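Local structure of putative PhosphatidylEthanolamine-Binding Protein (PEBP) (Chlamydia trachomatis, 3N08) at residues P18-Q24 and T149-D153; I28-F34 and V75-G81; V45-E49 and K129-L133; Y113-V119 and H139-E145. The protein is of unknown function but is a bacterial homologue of the Raf kinase inhibitor protein and may bind phosphatidylethanolamine or related phospholipids. All blocks are in the same frame, centred on the assembly; numbering follows the deposited sequence. Where two conformers were deposited one is given.

Contact 1. Residues P18-Q24 and T149-D153; sequences PKKYSCQ and TYEKD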
loop_
_atom_site.group_PDB
_atom_site.type_symbol
_atom_site.label_atom_id
_atom_site.label_comp_id
_atom_site.label_asym_id
_atom_site.label_seq_id
_atom_site.Cartn_x
_atom_site.Cartn_y
_atom_site.Cartn_z
ATOM N N PRO B 18 0.090 -19.402 2.717
ATOM C CA PRO B 18 -0.233 -20.811 2.451
ATOM C C PRO B 18 0.942 -21.759 2.598
ATOM O O PRO B 18 2.107 -21.430 2.360
ATOM C CB PRO B 18 -0.748 -20.790 1.014
ATOM C CG PRO B 18 -1.291 -19.375 0.861
ATOM C CD PRO B 18 -0.367 -18.514 1.639
ATOM N N LYS B 19 0.597 -22.980 2.986
ATOM C CA LYS B 19 1.558 -24.029 3.268
ATOM C C LYS B 19 2.547 -24.263 2.121
ATOM O O LYS B 19 3.713 -24.576 2.348
ATOM C CB LYS B 19 0.785 -25.299 3.584
ATOM C CG LYS B 19 1.671 -26.498 3.858
ATOM C CD LYS B 19 0.857 -27.679 4.367
ATOM C CE LYS B 19 0.518 -27.497 5.838
ATOM N NZ LYS B 19 -0.233 -28.690 6.335
ATOM N N LYS B 20 2.062 -24.122 0.890
ATOM C CA LYS B 20 2.855 -24.353 -0.312
ATOM C C LYS B 20 4.189 -23.564 -0.309
ATOM O O LYS B 20 5.177 -23.985 -0.909
ATOM C CB LYS B 20 1.988 -23.899 -1.497
ATOM C CG LYS B 20 2.562 -24.041 -2.883
ATOM C CD LYS B 20 1.571 -23.424 -3.874
ATOM C CE LYS B 20 1.891 -23.751 -5.321
ATOM N NZ LYS B 20 1.436 -25.109 -5.704
ATOM N N TYR B 21 4.203 -22.401 0.330
ATOM C CA TYR B 21 5.376 -21.511 0.295
ATOM C C TYR B 21 6.278 -21.715 1.507
ATOM O O TYR B 21 7.313 -21.046 1.632
ATOM C CB TYR B 21 4.921 -20.051 0.196
ATOM C CG TYR B 21 3.913 -19.888 -0.913
ATOM C CD1 TYR B 21 4.236 -20.162 -2.233
ATOM C CD2 TYR B 21 2.608 -19.523 -0.626
ATOM C CE1 TYR B 21 3.279 -20.056 -3.246
ATOM C CE2 TYR B 21 1.656 -19.429 -1.608
ATOM C CZ TYR B 21 1.998 -19.676 -2.925
ATOM O OH TYR B 21 1.051 -19.558 -3.924
ATOM N N SER B 22 5.919 -22.669 2.372
ATOM C CA SER B 22 6.684 -22.987 3.557
ATOM C C SER B 22 7.468 -24.290 3.379
ATOM O O SER B 22 7.299 -24.988 2.400
ATOM C CB SER B 22 5.744 -23.153 4.764
ATOM O OG SER B 22 5.094 -24.419 4.742
ATOM N N CYS B 23 8.257 -24.648 4.379
ATOM C CA CYS B 23 8.961 -25.902 4.349
ATOM C C CYS B 23 8.011 -27.083 4.435
ATOM O O CYS B 23 8.443 -28.196 4.158
ATOM C CB CYS B 23 9.929 -25.960 5.520
ATOM S SG CYS B 23 9.106 -26.094 7.113
ATOM N N GLN B 24 6.762 -26.881 4.850
ATOM C CA GLN B 24 5.782 -27.975 4.903
ATOM C C GLN B 24 5.143 -28.292 3.563
ATOM O O GLN B 24 4.449 -29.307 3.440
ATOM C CB GLN B 24 4.675 -27.681 5.900
ATOM C CG GLN B 24 5.155 -27.576 7.311
ATOM C CD GLN B 24 4.010 -27.535 8.320
ATOM O OE1 GLN B 24 3.211 -26.590 8.341
ATOM N NE2 GLN B 24 3.925 -28.554 9.161
ATOM N N THR B 149 1.901 -14.483 8.096
ATOM C CA THR B 149 2.371 -15.311 9.193
ATOM C C THR B 149 2.548 -16.771 8.752
ATOM O O THR B 149 1.980 -17.216 7.753
ATOM C CB THR B 149 1.400 -15.260 10.382
ATOM O OG1 THR B 149 0.123 -15.768 9.977
ATOM C CG2 THR B 149 1.243 -13.838 10.887
ATOM N N TYR B 150 3.338 -17.524 9.497
ATOM C CA TYR B 150 3.330 -18.975 9.313
ATOM C C TYR B 150 3.508 -19.658 10.632
ATOM O O TYR B 150 4.274 -19.194 11.493
ATOM C CB TYR B 150 4.379 -19.468 8.287
ATOM C CG TYR B 150 3.978 -20.852 7.823
ATOM C CD1 TYR B 150 2.988 -21.019 6.857
ATOM C CD2 TYR B 150 4.514 -21.994 8.416
ATOM C CE1 TYR B 150 2.547 -22.261 6.490
ATOM C CE2 TYR B 150 4.057 -23.261 8.051
ATOM C CZ TYR B 150 3.061 -23.374 7.084
ATOM O OH TYR B 150 2.576 -24.610 6.688
ATOM N N GLU B 151 2.750 -20.736 10.810
ATOM C CA GLU B 151 2.848 -21.589 11.989
ATOM C C GLU B 151 2.714 -23.020 11.507
ATOM O O GLU B 151 1.797 -23.367 10.756
ATOM C CB GLU B 151 1.750 -21.245 12.988
ATOM C CG GLU B 151 1.844 -22.041 14.290
ATOM C CD GLU B 151 0.786 -21.608 15.304
ATOM O OE1 GLU B 151 -0.219 -20.985 14.905
ATOM O OE2 GLU B 151 0.965 -21.892 16.506
ATOM N N LYS B 152 3.644 -23.866 11.896
ATOM C CA LYS B 152 3.559 -25.235 11.438
ATOM C C LYS B 152 2.329 -25.899 12.020
ATOM O O LYS B 152 1.991 -25.712 13.192
ATOM C CB LYS B 152 4.811 -26.036 11.824
ATOM C CG LYS B 152 6.008 -25.603 10.990
ATOM C CD LYS B 152 7.075 -26.672 10.852
ATOM C CE LYS B 152 7.696 -26.935 12.177
ATOM N NZ LYS B 152 8.989 -27.725 12.066
ATOM N N ASP B 153 1.638 -26.662 11.189
ATOM C CA ASP B 153 0.497 -27.418 11.699
ATOM C C ASP B 153 0.706 -28.907 11.492
ATOM O O ASP B 153 1.820 -29.334 11.176
ATOM C CB ASP B 153 -0.817 -26.953 11.066
ATOM C CG ASP B 153 -0.852 -27.159 9.573
ATOM O OD1 ASP B 153 0.055 -27.834 9.047
ATOM O OD2 ASP B 153 -1.795 -26.651 8.930
ATOM O OXT ASP B 153 -0.225 -29.696 11.655
#
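One carboxamide oxygen, OE1 of Gln24, gathers two donors from the C-terminal tail: it accepts a hydrogen bond from Tyr150 OH at 2.7 Å and a longer one from the backbone N of Asp153 at 3.3 Å. The amide is used at both ends, because Gln24 NE2 donates to Asp153 O, part of the terminal carboxylate, at 3.0 Å. The last residue is held a second time by a salt bridge from Lys19 NZ to Asp153 OD1 at 2.9 Å. Further in, the Tyr150 ring packs against Ser22, whose CB sits over one face in a CH-pi contact, 3.6 Å from the ring centroid. Ser22 is itself fixed by its own segment: Ser22 OG donates to Lys19 O at 2.8 Å, closing off the 3-10 turn of residues 19-21, and accepts from Gln24 N at 3.0 Å, forming an ST turn that presents the glutamine to the tail. The tail thus docks through side chains, the Asp153 backbone N and the terminal carboxylate, without strand pairing between the two segments. Cys23, whose SG lies 4.3 Å from Lys152 CD, is tied by a disulfide to Cys102, while Tyr150 also packs on Pro103. The contact therefore joins the loop between strands 15-16 and 32-35 to the end of strand 140-150, where Thr149 still pairs with the 15-17 region and Tyr150 with His108 of strand 108-117.

Contact 2. Residues I28-F34 and V75-G81; sequences ISPPLSF and VSNLAEG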
loop_
_atom_site.group_PDB
_atom_site.type_symbol
_atom_site.label_atom_id
_atom_site.label_comp_id
_atom_site.label_asym_id
_atom_site.label_seq_id
_atom_site.Cartn_x
_atom_site.Cartn_y
_atom_site.Cartn_z
ATOM N N ILE B 28 8.262 -23.087 -2.430
ATOM C CA ILE B 28 8.613 -22.123 -3.465
ATOM C C ILE B 28 8.265 -20.705 -3.029
ATOM O O ILE B 28 7.484 -20.479 -2.095
ATOM C CB ILE B 28 7.939 -22.464 -4.821
ATOM C CG1 ILE B 28 6.426 -22.289 -4.710
ATOM C CG2 ILE B 28 8.301 -23.898 -5.270
ATOM C CD1 ILE B 28 5.664 -22.568 -6.009
ATOM N N SER B 29 8.866 -19.729 -3.700
ATOM C CA SER B 29 8.633 -18.332 -3.374
ATOM C C SER B 29 7.173 -17.960 -3.659
ATOM O O SER B 29 6.585 -18.442 -4.631
ATOM C CB SER B 29 9.621 -17.441 -4.143
ATOM O OG SER B 29 9.371 -17.499 -5.543
ATOM N N PRO B 30 6.562 -17.149 -2.789
ATOM C CA PRO B 30 5.156 -16.778 -2.967
ATOM C C PRO B 30 4.986 -15.750 -4.076
ATOM O O PRO B 30 5.930 -15.002 -4.381
ATOM C CB PRO B 30 4.798 -16.140 -1.619
ATOM C CG PRO B 30 6.129 -15.540 -1.150
ATOM C CD PRO B 30 7.170 -16.526 -1.600
ATOM N N PRO B 31 3.784 -15.705 -4.668
ATOM C CA PRO B 31 3.501 -14.664 -5.657
ATOM C C PRO B 31 3.466 -13.291 -5.004
ATOM O O PRO B 31 2.979 -13.127 -3.891
ATOM C CB PRO B 31 2.126 -15.055 -6.192
ATOM C CG PRO B 31 1.479 -15.749 -5.044
ATOM C CD PRO B 31 2.588 -16.474 -4.308
ATOM N N LEU B 32 4.043 -12.306 -5.670
ATOM C CA LEU B 32 4.021 -10.933 -5.188
ATOM C C LEU B 32 3.735 -9.996 -6.326
ATOM O O LEU B 32 4.139 -10.250 -7.461
ATOM C CB LEU B 32 5.382 -10.568 -4.615
ATOM C CG LEU B 32 5.819 -11.384 -3.394
ATOM C CD1 LEU B 32 7.295 -11.120 -3.096
ATOM C CD2 LEU B 32 4.972 -11.001 -2.183
ATOM N N SER B 33 3.046 -8.903 -6.025
ATOM C CA SER B 33 2.702 -7.867 -7.004
ATOM C C SER B 33 3.161 -6.513 -6.530
ATOM O O SER B 33 2.943 -6.128 -5.371
ATOM C CB SER B 33 1.195 -7.783 -7.211
ATOM O OG SER B 33 0.704 -8.975 -7.802
ATOM N N PHE B 34 3.796 -5.782 -7.425
ATOM C CA PHE B 34 4.228 -4.422 -7.187
ATOM C C PHE B 34 3.312 -3.521 -8.002
ATOM O O PHE B 34 3.054 -3.797 -9.185
ATOM C CB PHE B 34 5.668 -4.227 -7.667
ATOM C CG PHE B 34 6.669 -5.122 -6.992
ATOM C CD1 PHE B 34 6.832 -6.441 -7.399
ATOM C CD2 PHE B 34 7.450 -4.660 -5.948
ATOM C CE1 PHE B 34 7.766 -7.272 -6.772
ATOM C CE2 PHE B 34 8.391 -5.471 -5.344
ATOM C CZ PHE B 34 8.541 -6.778 -5.744
ATOM N N VAL B 75 8.178 -4.542 -13.335
ATOM C CA VAL B 75 8.090 -6.000 -13.269
ATOM C C VAL B 75 6.662 -6.484 -12.997
ATOM O O VAL B 75 6.250 -7.549 -13.450
ATOM C CB VAL B 75 9.084 -6.578 -12.236
ATOM C CG1 VAL B 75 8.674 -6.240 -10.821
ATOM C CG2 VAL B 75 9.217 -8.099 -12.411
ATOM N N SER B 76 5.903 -5.669 -12.287
ATOM C CA SER B 76 4.493 -5.957 -11.951
ATOM C C SER B 76 4.328 -7.188 -11.052
ATOM O O SER B 76 4.243 -7.058 -9.840
ATOM C CB SER B 76 3.647 -6.081 -13.217
ATOM O OG SER B 76 2.273 -5.909 -12.924
ATOM N N ASN B 77 4.291 -8.386 -11.617
ATOM C CA ASN B 77 4.160 -9.580 -10.785
ATOM C C ASN B 77 5.437 -10.427 -10.762
ATOM O O ASN B 77 6.205 -10.462 -11.733
ATOM C CB ASN B 77 2.949 -10.399 -11.259
ATOM C CG ASN B 77 2.756 -11.693 -10.472
ATOM O OD1 ASN B 77 2.413 -11.683 -9.281
ATOM N ND2 ASN B 77 2.949 -12.818 -11.148
ATOM N N LEU B 78 5.685 -11.056 -9.620
ATOM C CA LEU B 78 6.526 -12.233 -9.557
ATOM C C LEU B 78 5.603 -13.409 -9.268
ATOM O O LEU B 78 4.972 -13.467 -8.211
ATOM C CB LEU B 78 7.565 -12.116 -8.447
ATOM C CG LEU B 78 8.565 -10.963 -8.580
ATOM C CD1 LEU B 78 9.462 -10.908 -7.358
ATOM C CD2 LEU B 78 9.404 -11.109 -9.859
ATOM N N ALA B 79 5.516 -14.340 -10.209
ATOM C CA ALA B 79 4.679 -15.503 -10.013
ATOM C C ALA B 79 5.341 -16.444 -9.010
ATOM O O ALA B 79 6.539 -16.324 -8.717
ATOM C CB ALA B 79 4.450 -16.216 -11.332
ATOM N N GLU B 80 4.570 -17.364 -8.464
ATOM C CA GLU B 80 5.106 -18.271 -7.457
ATOM C C GLU B 80 6.249 -19.067 -8.077
ATOM O O GLU B 80 6.160 -19.525 -9.213
ATOM C CB GLU B 80 4.014 -19.201 -6.912
ATOM C CG GLU B 80 3.421 -20.147 -7.936
ATOM C CD GLU B 80 2.360 -21.073 -7.354
ATOM O OE1 GLU B 80 1.778 -20.750 -6.299
ATOM O OE2 GLU B 80 2.115 -22.134 -7.974
ATOM N N GLY B 81 7.356 -19.167 -7.346
ATOM C CA GLY B 81 8.505 -19.930 -7.808
ATOM C C GLY B 81 9.093 -19.450 -9.127
ATOM O O GLY B 81 9.851 -20.161 -9.772
HETATM O O HOH W 1 7.828 -15.432 -6.302
HETATM O O HOH W 2 0.864 -5.550 -10.277
#
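Ile28 starts the segment by laying CD1 against Glu80 CG at 3.8 Å; the carboxylate of Glu80 is engaged by Tyr21. At Ser29 the backbone O accepts a hydrogen bond from Gly81 N at 2.9 Å, with a weak second one from Gly81 N to Ser29 OG at 3.2 Å. Gly81 has positive phi, and a CB there would crowd Ile28. Over the next step the chains are bridged by a water that donates to Pro30 O and Ala79 O and accepts from Ser29 OG. Pro31, which has no amide hydrogen to give, instead points its CA at Leu78 O, 3.2 Å away. True pairing begins at Leu32, an antiparallel hydrogen-bonded pair with Leu78: Leu32 N to Leu78 O is 2.9 Å and Leu78 N to Leu32 O 2.8 Å. Strand 77-78 is thereby the edge of a small three-stranded antiparallel sheet, with strand 32-35 in the middle and 5-7 beyond it; this sheet packs against the larger one through Leu32 and Phe34. Ser33 faces Asn77 as a non-hydrogen-bonded pair. Finally Phe34 N bonds to Ser76 O at 2.8 Å, and the ring edge of Phe34 meets Leu78, CE1 to CD1 4.1 Å, while Phe34 CD1 lies 3.9 Å from Val75 CG1.

Contact 3. Residues V45-E49 and K129-L133; sequences VLIVE and KEQLL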
loop_
_atom_site.group_PDB
_atom_site.type_symbol
_atom_site.label_atom_id
_atom_site.label_comp_id
_atom_site.label_asym_id
_atom_site.label_seq_id
_atom_site.Cartn_x
_atom_site.Cartn_y
_atom_site.Cartn_z
ATOM N N VAL B 45 13.771 -3.131 -5.173
ATOM C CA VAL B 45 14.424 -4.019 -4.223
ATOM C C VAL B 45 13.374 -4.702 -3.357
ATOM O O VAL B 45 12.387 -4.063 -2.959
ATOM C CB VAL B 45 15.353 -3.215 -3.303
ATOM C CG1 VAL B 45 15.990 -4.101 -2.239
ATOM C CG2 VAL B 45 16.399 -2.475 -4.140
ATOM N N LEU B 46 13.596 -5.976 -3.061
ATOM C CA LEU B 46 12.752 -6.750 -2.143
ATOM C C LEU B 46 13.601 -7.375 -1.044
ATOM O O LEU B 46 14.605 -8.009 -1.339
ATOM C CB LEU B 46 12.015 -7.822 -2.944
ATOM C CG LEU B 46 11.169 -8.790 -2.110
ATOM C CD1 LEU B 46 9.960 -8.142 -1.526
ATOM C CD2 LEU B 46 10.759 -10.019 -2.902
ATOM N N ILE B 47 13.202 -7.183 0.215
ATOM C CA ILE B 47 13.866 -7.834 1.346
ATOM C C ILE B 47 12.774 -8.523 2.162
ATOM O O ILE B 47 11.808 -7.881 2.550
ATOM C CB ILE B 47 14.650 -6.842 2.212
ATOM C CG1 ILE B 47 15.716 -6.144 1.383
ATOM C CG2 ILE B 47 15.262 -7.553 3.434
ATOM C CD1 ILE B 47 16.453 -5.043 2.118
ATOM N N VAL B 48 12.940 -9.819 2.438
ATOM C CA VAL B 48 11.974 -10.561 3.236
ATOM C C VAL B 48 12.688 -11.053 4.468
ATOM O O VAL B 48 13.753 -11.678 4.380
ATOM C CB VAL B 48 11.396 -11.753 2.462
ATOM C CG1 VAL B 48 10.349 -12.493 3.255
ATOM C CG2 VAL B 48 10.849 -11.303 1.113
ATOM N N GLU B 49 12.096 -10.793 5.618
ATOM C CA GLU B 49 12.742 -11.154 6.855
ATOM C C GLU B 49 11.772 -11.558 7.941
ATOM O O GLU B 49 10.590 -11.217 7.911
ATOM C CB GLU B 49 13.631 -10.033 7.325
ATOM C CG GLU B 49 12.909 -8.755 7.575
ATOM C CD GLU B 49 13.860 -7.580 7.828
ATOM O OE1 GLU B 49 14.969 -7.559 7.252
ATOM O OE2 GLU B 49 13.506 -6.682 8.618
ATOM N N LYS B 129 22.204 -8.181 3.239
ATOM C CA LYS B 129 21.324 -7.082 3.586
ATOM C C LYS B 129 22.096 -5.815 3.971
ATOM O O LYS B 129 21.760 -4.728 3.517
ATOM C CB LYS B 129 20.391 -7.486 4.727
ATOM C CG LYS B 129 19.482 -6.330 5.157
ATOM C CD LYS B 129 18.493 -6.703 6.235
ATOM C CE LYS B 129 17.745 -5.483 6.751
ATOM N NZ LYS B 129 17.028 -5.809 8.009
ATOM N N GLU B 130 23.110 -5.952 4.821
ATOM C CA GLU B 130 23.882 -4.793 5.240
ATOM C C GLU B 130 24.481 -4.056 4.040
ATOM O O GLU B 130 24.402 -2.835 3.956
ATOM C CB GLU B 130 24.979 -5.197 6.225
ATOM C CG GLU B 130 25.822 -4.031 6.714
ATOM C CD GLU B 130 26.853 -4.439 7.759
ATOM O OE1 GLU B 130 27.279 -5.615 7.761
ATOM O OE2 GLU B 130 27.238 -3.581 8.582
ATOM N N GLN B 131 25.074 -4.801 3.111
ATOM C CA GLN B 131 25.680 -4.197 1.915
ATOM C C GLN B 131 24.637 -3.521 1.011
ATOM O O GLN B 131 24.856 -2.440 0.453
ATOM C CB GLN B 131 26.411 -5.267 1.114
ATOM C CG GLN B 131 27.662 -5.790 1.795
ATOM C CD GLN B 131 28.237 -7.000 1.085
ATOM O OE1 GLN B 131 27.538 -7.718 0.388
ATOM N NE2 GLN B 131 29.533 -7.215 1.257
ATOM N N LEU B 132 23.491 -4.176 0.880
ATOM C CA LEU B 132 22.390 -3.667 0.078
ATOM C C LEU B 132 21.854 -2.353 0.637
ATOM O O LEU B 132 21.632 -1.390 -0.099
ATOM C CB LEU B 132 21.287 -4.724 0.006
ATOM C CG LEU B 132 20.062 -4.313 -0.788
ATOM C CD1 LEU B 132 20.436 -3.824 -2.187
ATOM C CD2 LEU B 132 19.125 -5.498 -0.884
ATOM N N LEU B 133 21.665 -2.290 1.946
ATOM C CA LEU B 133 21.167 -1.082 2.568
ATOM C C LEU B 133 22.132 0.074 2.330
ATOM O O LEU B 133 21.705 1.211 2.099
ATOM C CB LEU B 133 20.925 -1.301 4.066
ATOM C CG LEU B 133 19.763 -2.216 4.462
ATOM C CD1 LEU B 133 19.605 -2.255 5.975
ATOM C CD2 LEU B 133 18.472 -1.792 3.803
HETATM O O HOH W 3 14.254 -4.635 9.643
#
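Strand 45-49 and the first turn of helix 129-136 run roughly antiparallel, their short axes at 146° and 11.0 Å apart at closest approach, so the contact is made by side chains. Val45, Ile47 and Glu49, on one face of the strand, point toward the helix, and Lys129 and Leu132 point back. Leu132 CD2 reaches both Val45 CG1 at 3.7 Å and Ile47 CD1 at 4.0 Å, filling the space between the two, with Leu133 CD2 4.2 Å from Ile47 CD1 at the margin. Lys129 is extended, all its chi angles t, and passes its aliphatic part beside Ile47 before its NZ forms a salt bridge with Glu49 OE1 at 2.8 Å. A water donates to Glu49 OE2 at 2.4 Å and makes a weak bond with Lys129 NZ at 3.4 Å. The helix lies across one face of the large sheet: Leu132 also touches Ile67 and Lys129 Ile64 of strand 63-71, while Tyr113 and Tyr115 of strand 108-117 flank the same strand 43-50 on its other edge.

Contact 4. Residues Y113-V119 and H139-E145; sequences YAYALDV and HIIATAE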
loop_
_atom_site.group_PDB
_atom_site.type_symbol
_atom_site.label_atom_id
_atom_site.label_comp_id
_atom_site.label_asym_id
_atom_site.label_seq_id
_atom_site.Cartn_x
_atom_site.Cartn_y
_atom_site.Cartn_z
ATOM N N TYR B 113 9.490 -6.276 2.335
ATOM C CA TYR B 113 9.703 -4.850 2.154
ATOM C C TYR B 113 10.099 -4.598 0.715
ATOM O O TYR B 113 11.032 -5.217 0.220
ATOM C CB TYR B 113 10.832 -4.363 3.068
ATOM C CG TYR B 113 10.532 -4.515 4.536
ATOM C CD1 TYR B 113 9.549 -3.755 5.134
ATOM C CD2 TYR B 113 11.210 -5.423 5.318
ATOM C CE1 TYR B 113 9.265 -3.882 6.503
ATOM C CE2 TYR B 113 10.946 -5.541 6.677
ATOM C CZ TYR B 113 9.968 -4.778 7.242
ATOM O OH TYR B 113 9.710 -4.927 8.604
ATOM N N ALA B 114 9.421 -3.657 0.073
ATOM C CA ALA B 114 9.801 -3.222 -1.251
ATOM C C ALA B 114 10.336 -1.797 -1.187
ATOM O O ALA B 114 9.832 -0.946 -0.431
ATOM C CB ALA B 114 8.618 -3.283 -2.200
ATOM N N TYR B 115 11.341 -1.528 -1.999
ATOM C CA TYR B 115 11.945 -0.212 -2.107
ATOM C C TYR B 115 12.046 0.142 -3.583
ATOM O O TYR B 115 12.584 -0.631 -4.350
ATOM C CB TYR B 115 13.360 -0.199 -1.484
ATOM C CG TYR B 115 13.444 -0.764 -0.083
ATOM C CD1 TYR B 115 13.551 -2.126 0.115
ATOM C CD2 TYR B 115 13.439 0.049 1.034
ATOM C CE1 TYR B 115 13.643 -2.667 1.386
ATOM C CE2 TYR B 115 13.535 -0.503 2.321
ATOM C CZ TYR B 115 13.636 -1.857 2.473
ATOM O OH TYR B 115 13.738 -2.429 3.731
ATOM N N ALA B 116 11.593 1.338 -3.948
ATOM C CA ALA B 116 11.820 1.877 -5.282
ATOM C C ALA B 116 13.017 2.807 -5.201
ATOM O O ALA B 116 13.070 3.698 -4.342
ATOM C CB ALA B 116 10.595 2.653 -5.772
ATOM N N LEU B 117 13.972 2.602 -6.102
ATOM C CA LEU B 117 15.185 3.429 -6.167
ATOM C C LEU B 117 15.215 4.264 -7.440
ATOM O O LEU B 117 14.689 3.838 -8.476
ATOM C CB LEU B 117 16.439 2.554 -6.158
ATOM C CG LEU B 117 16.577 1.447 -5.132
ATOM C CD1 LEU B 117 17.979 0.859 -5.241
ATOM C CD2 LEU B 117 16.338 1.970 -3.740
ATOM N N ASP B 118 15.866 5.420 -7.374
ATOM C CA ASP B 118 16.071 6.239 -8.569
ATOM C C ASP B 118 17.392 5.952 -9.289
ATOM O O ASP B 118 17.865 6.777 -10.083
ATOM C CB ASP B 118 15.980 7.719 -8.211
ATOM C CG ASP B 118 17.021 8.134 -7.190
ATOM O OD1 ASP B 118 17.973 7.386 -6.884
ATOM O OD2 ASP B 118 16.913 9.292 -6.715
ATOM N N VAL B 119 17.976 4.794 -9.023
ATOM C CA VAL B 119 19.183 4.355 -9.680
ATOM C C VAL B 119 19.105 2.840 -9.844
ATOM O O VAL B 119 18.292 2.163 -9.184
ATOM C CB VAL B 119 20.471 4.676 -8.875
ATOM C CG1 VAL B 119 20.621 6.188 -8.629
ATOM C CG2 VAL B 119 20.529 3.895 -7.570
ATOM N N HIS B 139 19.012 6.829 -2.358
ATOM C CA HIS B 139 18.359 6.548 -3.629
ATOM C C HIS B 139 16.948 6.038 -3.436
ATOM O O HIS B 139 16.268 5.782 -4.427
ATOM C CB HIS B 139 19.158 5.514 -4.422
ATOM C CG HIS B 139 20.585 5.892 -4.637
ATOM N ND1 HIS B 139 20.951 6.965 -5.413
ATOM C CD2 HIS B 139 21.732 5.337 -4.189
ATOM C CE1 HIS B 139 22.267 7.072 -5.419
ATOM N NE2 HIS B 139 22.766 6.097 -4.686
ATOM N N ILE B 140 16.512 5.849 -2.191
ATOM C CA ILE B 140 15.151 5.314 -1.947
ATOM C C ILE B 140 14.096 6.400 -2.105
ATOM O O ILE B 140 14.091 7.405 -1.374
ATOM C CB ILE B 140 15.001 4.705 -0.538
ATOM C CG1 ILE B 140 16.043 3.619 -0.314
ATOM C CG2 ILE B 140 13.619 4.132 -0.342
ATOM C CD1 ILE B 140 16.052 3.081 1.102
ATOM N N ILE B 141 13.176 6.199 -3.041
ATOM C CA ILE B 141 12.141 7.185 -3.279
ATOM C C ILE B 141 10.786 6.765 -2.744
ATOM O O ILE B 141 9.929 7.620 -2.522
ATOM C CB ILE B 141 12.092 7.617 -4.762
ATOM C CG1 ILE B 141 11.704 6.474 -5.692
ATOM C CG2 ILE B 141 13.429 8.269 -5.158
ATOM C CD1 ILE B 141 11.642 6.908 -7.169
ATOM N N ALA B 142 10.594 5.480 -2.483
ATOM C CA ALA B 142 9.340 4.999 -1.891
ATOM C C ALA B 142 9.562 3.624 -1.316
ATOM O O ALA B 142 10.470 2.905 -1.744
ATOM C CB ALA B 142 8.241 4.944 -2.952
ATOM N N THR B 143 8.691 3.245 -0.391
ATOM C CA THR B 143 8.735 1.921 0.176
ATOM C C THR B 143 7.313 1.386 0.271
ATOM O O THR B 143 6.341 2.153 0.158
ATOM C CB THR B 143 9.422 1.962 1.554
ATOM O OG1 THR B 143 9.763 0.644 2.006
ATOM C CG2 THR B 143 8.535 2.673 2.563
ATOM N N ALA B 144 7.208 0.076 0.423
ATOM C CA ALA B 144 5.951 -0.583 0.709
ATOM C C ALA B 144 6.218 -1.823 1.546
ATOM O O ALA B 144 7.347 -2.315 1.606
ATOM C CB ALA B 144 5.221 -0.932 -0.566
ATOM N N GLU B 145 5.192 -2.318 2.218
ATOM C CA GLU B 145 5.364 -3.417 3.162
ATOM C C GLU B 145 4.180 -4.361 3.080
ATOM O O GLU B 145 3.037 -3.915 2.994
ATOM C CB GLU B 145 5.458 -2.868 4.586
ATOM C CG GLU B 145 5.460 -3.910 5.715
ATOM C CD GLU B 145 5.448 -3.265 7.119
ATOM O OE1 GLU B 145 6.279 -2.368 7.391
ATOM O OE2 GLU B 145 4.607 -3.656 7.936
HETATM O O HOH W 4 7.498 -3.363 9.495
#
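Backbone groups of the two strands satisfy one another along most of this antiparallel pairing. Ala114 and Ala144 exchange a pair of hydrogen bonds, Ala114 N to Ala144 O and Ala144 N to Ala114 O, both 2.9 Å, and Ala114 O takes a further donor in Thr143 OG1 at 2.9 Å. Ala116 N then donates to Ala142 O at 2.9 Å, yet Ala116 O accepts from Ile141 N at 2.8 Å, one residue off register. Beyond this, Asp118 N donates to His139 O at 3.0 Å, and His139 ND1 makes a weak bond to Asp118 OD1 at 3.3 Å, with Val119 CG2 over the imidazole face. At the far end a water 2.9 Å from Tyr113 OH donates to Glu145 OE1 at 2.6 Å, while Glu145 OE2 is satisfied by Tyr13. The outward amide of Thr143 is bound by Asp137 of the second subunit, placing this strand at the dimer interface. Apolar contacts accompany the pairing, among them Leu117 CD2 to Ile140 CG1 at 3.8 Å and Tyr115 CD2 to Ile140 CD1 at 4.0 Å. Two residues, Ile141 and Ala142, thus stand opposite the single Ala116: a classic beta bulge in the large sheet of the PEBP fold.

Contacts 3 and 4 share the large sheet: strands 43-50 and 108-117 are neighbours in it, joined by backbone bonds such as Ile47 O to Tyr113 N, and their centres lie 11 Å apart. Contact 3 is the buried one, mainly aliphatic with a single salt bridge, whereas contact 4 is strand pairing, partly buried, with strand 140-150 meeting the second subunit. Contact 2, also partly buried, pairs strands in the smaller sheet and meets both, Leu32 packing on Leu46 and Phe34 on Ala114. Contact 1, at the C-terminal tail with four of nine touching residues exposed, uses the far end of strand 140-150, its centre about 28 Å from that of contact 4, and relies on polar groups; Tyr21 and Glu80 link it to contact 2.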